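Local coordinates for protein Cwp19 (Clostridioides difficile, PDB 5OQ3) that probably hydrolyses glycosidic bonds of the bacterial cell wall through its TIM-barrel domain, and may also have N-acetylmuramoyl-L-alanine amidase activity as a whole protein, at residues A[292-297]-A[337-342]; A[321-327]-A[356-362]. One frame throughout, in Å; residues are numbered along the deposited sequence.

Contact 1: A[292-297]-A[337-342]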
loop_
_atom_site.group_PDB
_atom_site.type_symbol
_atom_site.label_atom_id
_atom_site.label_comp_id
_atom_site.label_asym_id
_atom_site.label_seq_id
_atom_site.Cartn_x
_atom_site.Cartn_y
_atom_site.Cartn_z
ATOM N N TYR A 292 -2.563 13.098 -2.560
ATOM C CA TYR A 292 -3.328 13.097 -3.794
ATOM C C TYR A 292 -4.216 14.330 -3.898
ATOM O O TYR A 292 -5.432 14.228 -4.128
ATOM C CB TYR A 292 -4.155 11.802 -3.889
ATOM C CG TYR A 292 -3.421 10.482 -3.788
ATOM C CD1 TYR A 292 -2.067 10.355 -4.078
ATOM C CD2 TYR A 292 -4.123 9.326 -3.497
ATOM C CE1 TYR A 292 -1.447 9.119 -4.058
ATOM C CE2 TYR A 292 -3.494 8.093 -3.449
ATOM C CZ TYR A 292 -2.154 7.989 -3.767
ATOM O OH TYR A 292 -1.516 6.775 -3.746
ATOM N N TRP A 293 -3.588 15.498 -3.797
ATOM C CA TRP A 293 -4.288 16.746 -3.870
ATOM C C TRP A 293 -3.447 17.740 -4.681
ATOM O O TRP A 293 -2.226 17.639 -4.730
ATOM C CB TRP A 293 -4.468 17.324 -2.472
ATOM C CG TRP A 293 -5.327 16.467 -1.566
ATOM C CD1 TRP A 293 -6.691 16.271 -1.653
ATOM C CD2 TRP A 293 -4.894 15.706 -0.438
ATOM N NE1 TRP A 293 -7.118 15.446 -0.652
ATOM C CE2 TRP A 293 -6.041 15.090 0.117
ATOM C CE3 TRP A 293 -3.657 15.512 0.184
ATOM C CZ2 TRP A 293 -5.979 14.297 1.254
ATOM C CZ3 TRP A 293 -3.594 14.702 1.302
ATOM C CH2 TRP A 293 -4.745 14.090 1.817
ATOM N N PRO A 294 -4.092 18.747 -5.269
ATOM C CA PRO A 294 -3.381 19.845 -5.920
ATOM C C PRO A 294 -2.691 20.787 -4.955
ATOM O O PRO A 294 -3.099 20.955 -3.799
ATOM C CB PRO A 294 -4.474 20.609 -6.676
ATOM C CG PRO A 294 -5.663 19.753 -6.615
ATOM C CD PRO A 294 -5.544 18.887 -5.424
ATOM N N ILE A 295 -1.659 21.451 -5.468
ATOM C CA ILE A 295 -1.104 22.635 -4.815
ATOM C C ILE A 295 -2.197 23.684 -4.681
ATOM O O ILE A 295 -2.938 23.904 -5.607
ATOM C CB ILE A 295 0.111 23.152 -5.625
ATOM C CG1 ILE A 295 1.253 22.154 -5.455
ATOM C CG2 ILE A 295 0.552 24.534 -5.166
ATOM C CD1 ILE A 295 2.390 22.296 -6.451
ATOM N N GLY A 296 -2.301 24.291 -3.517
ATOM C CA GLY A 296 -3.288 25.367 -3.252
ATOM C C GLY A 296 -4.644 24.905 -2.757
ATOM O O GLY A 296 -5.516 25.730 -2.518
ATOM N N LEU A 297 -4.870 23.599 -2.624
ATOM C CA LEU A 297 -6.189 23.155 -2.164
ATOM C C LEU A 297 -6.291 23.481 -0.687
ATOM O O LEU A 297 -5.506 22.986 0.112
ATOM C CB LEU A 297 -6.361 21.644 -2.362
ATOM C CG LEU A 297 -7.713 21.089 -1.930
ATOM C CD1 LEU A 297 -8.855 21.552 -2.829
ATOM C CD2 LEU A 297 -7.626 19.569 -1.870
ATOM N N GLN A 337 -10.227 18.311 -9.730
ATOM C CA GLN A 337 -8.801 18.301 -9.368
ATOM C C GLN A 337 -7.967 17.609 -10.428
ATOM O O GLN A 337 -8.304 16.484 -10.882
ATOM C CB GLN A 337 -8.602 17.627 -8.019
ATOM C CG GLN A 337 -9.233 18.383 -6.862
ATOM C CD GLN A 337 -9.068 17.679 -5.542
ATOM O OE1 GLN A 337 -8.252 16.769 -5.400
ATOM N NE2 GLN A 337 -9.832 18.104 -4.556
ATOM N N ASN A 338 -6.888 18.275 -10.833
ATOM C CA ASN A 338 -6.044 17.760 -11.888
ATOM C C ASN A 338 -4.636 17.797 -11.426
ATOM O O ASN A 338 -3.953 18.789 -11.572
ATOM C CB ASN A 338 -6.230 18.569 -13.183
ATOM C CG ASN A 338 -5.633 17.866 -14.389
ATOM O OD1 ASN A 338 -4.743 17.029 -14.237
ATOM N ND2 ASN A 338 -6.128 18.174 -15.585
ATOM N N ILE A 339 -4.198 16.655 -10.901
ATOM C CA ILE A 339 -2.823 16.493 -10.442
ATOM C C ILE A 339 -1.886 16.201 -11.610
ATOM O O ILE A 339 -0.771 16.732 -11.662
ATOM C CB ILE A 339 -2.733 15.421 -9.369
ATOM C CG1 ILE A 339 -3.426 15.928 -8.105
ATOM C CG2 ILE A 339 -1.287 15.093 -9.074
ATOM C CD1 ILE A 339 -3.601 14.902 -7.034
ATOM N N ALA A 340 -2.319 15.373 -12.554
ATOM C CA ALA A 340 -1.469 15.016 -13.680
ATOM C C ALA A 340 -0.949 16.276 -14.406
ATOM O O ALA A 340 0.227 16.363 -14.724
ATOM C CB ALA A 340 -2.231 14.136 -14.649
ATOM N N LYS A 341 -1.827 17.256 -14.632
ATOM C CA LYS A 341 -1.449 18.473 -15.334
ATOM C C LYS A 341 -0.359 19.278 -14.632
ATOM O O LYS A 341 0.380 20.033 -15.293
ATOM C CB LYS A 341 -2.706 19.339 -15.555
ATOM C CG LYS A 341 -2.495 20.574 -16.366
ATOM C CD LYS A 341 -3.827 21.222 -16.657
ATOM C CE LYS A 341 -4.427 21.923 -15.449
ATOM N NZ LYS A 341 -5.328 23.028 -15.909
ATOM N N GLU A 342 -0.219 19.074 -13.313
ATOM C CA GLU A 342 0.776 19.814 -12.532
ATOM C C GLU A 342 1.826 18.933 -11.966
ATOM O O GLU A 342 2.514 19.335 -11.020
ATOM C CB GLU A 342 0.131 20.648 -11.436
ATOM C CG GLU A 342 -0.633 19.904 -10.365
ATOM C CD GLU A 342 -1.189 20.839 -9.309
ATOM O OE1 GLU A 342 -0.884 20.656 -8.121
ATOM O OE2 GLU A 342 -1.957 21.773 -9.674
HETATM O O HOH W 1 -2.789 23.701 -8.245
#
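The type II beta turn Pro294–Leu297, in the loop that follows barrel strand 286-287, docks on Glu342, the N-cap residue of helix 343-350. Glu342 OE1 takes the backbone N-H of Ile295 on its syn lone pair, at 2.9 Å and nearly straight (166°). The carboxylate gets there because CG sits between the backbone N and the carbonyl carbon (chi1 62°) and the chain beyond runs extended. The same OE1 also accepts from Gln346 NE2, one turn into the helix. OE2 serves the other side of Ile295: a water donates to it, at a short 2.5 Å, and to Ile295 O at 2.6 Å, so one carboxylate holds the N-H directly and the C=O through the water.

At the Pro294 ring, Gln337 lays its extended side chain across at about a right angle, with Gln337 CG 3.8 Å from Pro294 CG. Its amide continues past the ring, bringing OE1 to 3.4 Å from Pro294 CD and NE2 to 3.8 Å from Leu297 CD2. Lys328 NZ donates to Gln337 OE1 and to Tyr292 O. Two donors on OE1 and a water on OE2, at the N-terminal end of a helix, would probably favour the ionised Glu342 carboxylate.

Contact 2: A[321-327]-A[356-362]; sequences YIGQGIY and IKGSMYF
Ile322 and Gln324 exchange backbone hydrogen bonds with Gly358, Met360 and Phe362, joining the parallel strands 319-324 and 356-361, the last two of the eight-stranded TIM barrel. Four bonds alternate along the seam: Ile322 N to Gly358 O (3.0 Å), Met360 N to Ile322 O (2.9 Å), Gln324 N to Met360 O (2.8 Å) and Phe362 N to Gln324 O (3.0 Å). Phe362 O in turn accepts from Tyr327 N, which lies in its carbonyl plane, over a bent bond (139°). Gly323, by contrast, turns its backbone polar groups to Pro289 and Leu291, in the chain just after neighbouring strand 286-287.

On the face carrying Ile322 and Tyr361, the Ser359 hydroxyl donates to Gln324 OE1 at 2.7 Å, in the amide plane on a lone pair. Chi1 of Gln324, with CG beside the backbone N, puts CG over the Tyr361 ring face, and the bend at chi2 (-68°) then swings the amide to Ser359 OG. Asn350 ND2 is a second donor to OE1, while NE2 bonds to Tyr302 OH; the hydroxyls of Tyr361 and Tyr381 hydrogen-bond to each other. Phe362 also turns its ring edge to the face of Tyr327 in an offset edge-to-face pair, planes at 88°. Gln324 therefore has both ends of its buried amide engaged, which fixes the flip of the amide and links two strands to the helical layer.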
loop_
_atom_site.group_PDB
_atom_site.type_symbol
_atom_site.label_atom_id
_atom_site.label_comp_id
_atom_site.label_asym_id
_atom_site.label_seq_id
_atom_site.Cartn_x
_atom_site.Cartn_y
_atom_site.Cartn_z
ATOM N N TYR A 321 9.039 9.086 0.551
ATOM C CA TYR A 321 8.672 9.193 -0.870
ATOM C C TYR A 321 7.286 9.805 -0.895
ATOM O O TYR A 321 6.483 9.482 -0.046
ATOM C CB TYR A 321 8.686 7.816 -1.579
ATOM C CG TYR A 321 9.907 6.958 -1.346
ATOM C CD1 TYR A 321 11.184 7.468 -1.500
ATOM C CD2 TYR A 321 9.786 5.652 -0.960
ATOM C CE1 TYR A 321 12.304 6.681 -1.295
ATOM C CE2 TYR A 321 10.911 4.840 -0.773
ATOM C CZ TYR A 321 12.136 5.377 -0.921
ATOM O OH TYR A 321 13.222 4.564 -0.720
ATOM N N ILE A 322 6.984 10.651 -1.883
ATOM C CA ILE A 322 5.670 11.229 -1.984
ATOM C C ILE A 322 4.789 10.415 -2.906
ATOM O O ILE A 322 5.181 10.089 -4.036
ATOM C CB ILE A 322 5.738 12.677 -2.489
ATOM C CG1 ILE A 322 6.664 13.509 -1.610
ATOM C CG2 ILE A 322 4.339 13.263 -2.651
ATOM C CD1 ILE A 322 6.321 13.551 -0.138
ATOM N N GLY A 323 3.596 10.049 -2.386
ATOM C CA GLY A 323 2.603 9.424 -3.233
ATOM C C GLY A 323 1.925 10.463 -4.102
ATOM O O GLY A 323 1.277 11.393 -3.602
ATOM N N GLN A 324 2.029 10.279 -5.423
ATOM C CA GLN A 324 1.532 11.237 -6.409
ATOM C C GLN A 324 0.247 10.746 -7.036
ATOM O O GLN A 324 0.209 9.663 -7.640
ATOM C CB GLN A 324 2.589 11.434 -7.531
ATOM C CG GLN A 324 4.041 11.675 -7.108
ATOM C CD GLN A 324 4.395 12.996 -6.409
ATOM O OE1 GLN A 324 5.522 13.154 -5.992
ATOM N NE2 GLN A 324 3.502 13.969 -6.348
ATOM N N GLY A 325 -0.787 11.588 -6.985
ATOM C CA GLY A 325 -2.112 11.225 -7.457
ATOM C C GLY A 325 -2.448 11.484 -8.898
ATOM O O GLY A 325 -3.432 12.182 -9.219
ATOM N N ILE A 326 -1.650 10.898 -9.789
ATOM C CA ILE A 326 -1.766 11.150 -11.211
ATOM C C ILE A 326 -3.071 10.623 -11.808
ATOM O O ILE A 326 -3.426 11.028 -12.905
ATOM C CB ILE A 326 -0.537 10.732 -12.024
ATOM C CG1 ILE A 326 -0.192 9.266 -11.866
ATOM C CG2 ILE A 326 0.653 11.650 -11.707
ATOM C CD1 ILE A 326 0.714 8.702 -12.932
ATOM N N TYR A 327 -3.778 9.746 -11.088
ATOM C CA TYR A 327 -5.120 9.347 -11.499
ATOM C C TYR A 327 -6.105 10.520 -11.568
ATOM O O TYR A 327 -7.119 10.446 -12.263
ATOM C CB TYR A 327 -5.647 8.216 -10.585
ATOM C CG TYR A 327 -5.989 8.668 -9.178
ATOM C CD1 TYR A 327 -5.018 8.741 -8.184
ATOM C CD2 TYR A 327 -7.296 8.958 -8.828
ATOM C CE1 TYR A 327 -5.348 9.128 -6.888
ATOM C CE2 TYR A 327 -7.641 9.358 -7.546
ATOM C CZ TYR A 327 -6.662 9.414 -6.562
ATOM O OH TYR A 327 -6.971 9.775 -5.263
ATOM N N ILE A 356 13.052 14.509 1.053
ATOM C CA ILE A 356 12.263 13.734 0.108
ATOM C C ILE A 356 13.201 12.977 -0.834
ATOM O O ILE A 356 14.094 13.582 -1.423
ATOM C CB ILE A 356 11.244 14.596 -0.623
ATOM C CG1 ILE A 356 10.230 15.128 0.374
ATOM C CG2 ILE A 356 10.575 13.784 -1.723
ATOM C CD1 ILE A 356 9.271 16.156 -0.165
ATOM N N LYS A 357 13.008 11.657 -0.916
ATOM C CA LYS A 357 13.910 10.752 -1.630
ATOM C C LYS A 357 13.339 10.173 -2.905
ATOM O O LYS A 357 13.938 9.338 -3.538
ATOM C CB LYS A 357 14.377 9.650 -0.688
ATOM C CG LYS A 357 15.002 10.082 0.612
ATOM C CD LYS A 357 16.273 10.822 0.395
ATOM C CE LYS A 357 16.910 11.301 1.707
ATOM N NZ LYS A 357 17.008 10.280 2.781
ATOM N N GLY A 358 12.157 10.674 -3.289
ATOM C CA GLY A 358 11.525 10.322 -4.537
ATOM C C GLY A 358 10.026 10.237 -4.448
ATOM O O GLY A 358 9.458 10.897 -3.566
ATOM N N SER A 359 9.402 9.484 -5.358
ATOM C CA SER A 359 7.966 9.489 -5.587
ATOM C C SER A 359 7.488 8.072 -5.922
ATOM O O SER A 359 8.254 7.261 -6.480
ATOM C CB SER A 359 7.591 10.371 -6.767
ATOM O OG SER A 359 7.812 11.753 -6.525
ATOM N N MET A 360 6.203 7.850 -5.633
ATOM C CA MET A 360 5.451 6.706 -6.106
ATOM C C MET A 360 4.197 7.204 -6.757
ATOM O O MET A 360 3.542 8.045 -6.211
ATOM C CB MET A 360 5.131 5.714 -4.974
ATOM C CG MET A 360 6.310 5.219 -4.162
ATOM S SD MET A 360 5.998 3.572 -3.505
ATOM C CE MET A 360 7.643 3.090 -3.104
ATOM N N TYR A 361 3.896 6.703 -7.954
ATOM C CA TYR A 361 2.802 7.195 -8.789
ATOM C C TYR A 361 1.598 6.230 -8.712
ATOM O O TYR A 361 1.739 5.051 -9.046
ATOM C CB TYR A 361 3.234 7.315 -10.261
ATOM C CG TYR A 361 4.237 8.441 -10.405
ATOM C CD1 TYR A 361 3.806 9.734 -10.645
ATOM C CD2 TYR A 361 5.600 8.238 -10.292
ATOM C CE1 TYR A 361 4.700 10.768 -10.770
ATOM C CE2 TYR A 361 6.505 9.286 -10.402
ATOM C CZ TYR A 361 6.037 10.555 -10.634
ATOM O OH TYR A 361 6.897 11.627 -10.749
ATOM N N PHE A 362 0.452 6.775 -8.357
ATOM C CA PHE A 362 -0.810 6.052 -8.405
ATOM C C PHE A 362 -1.577 6.459 -9.637
ATOM O O PHE A 362 -2.121 7.554 -9.629
ATOM C CB PHE A 362 -1.659 6.232 -7.147
ATOM C CG PHE A 362 -2.662 5.111 -7.018
ATOM C CD1 PHE A 362 -3.928 5.197 -7.614
ATOM C CD2 PHE A 362 -2.274 3.896 -6.474
ATOM C CE1 PHE A 362 -4.803 4.145 -7.558
ATOM C CE2 PHE A 362 -3.158 2.826 -6.437
ATOM C CZ PHE A 362 -4.419 2.959 -6.985
#

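From the N terminus the segments come in the order 292-297, 321-327, 337-342 and 356-362, so the two contacts cross. Contact 1 closes a loop of 39 residues containing helix 302-313 and strand 319-324; contact 2 closes one of 28 residues containing helix 343-350, completing a beta-alpha-beta unit. Contact 2 is in the barrel wall and contact 1 lies at the surface, in the loops beyond the C-terminal ends of the strands, the end where TIM barrels carry their active sites. Tyr292 bridges them: its ring meets that of Tyr327 edge-to-face, its OH lies 3.4 Å from Phe362 CB, and its CD1 packs 3.4 Å from Gly325 N.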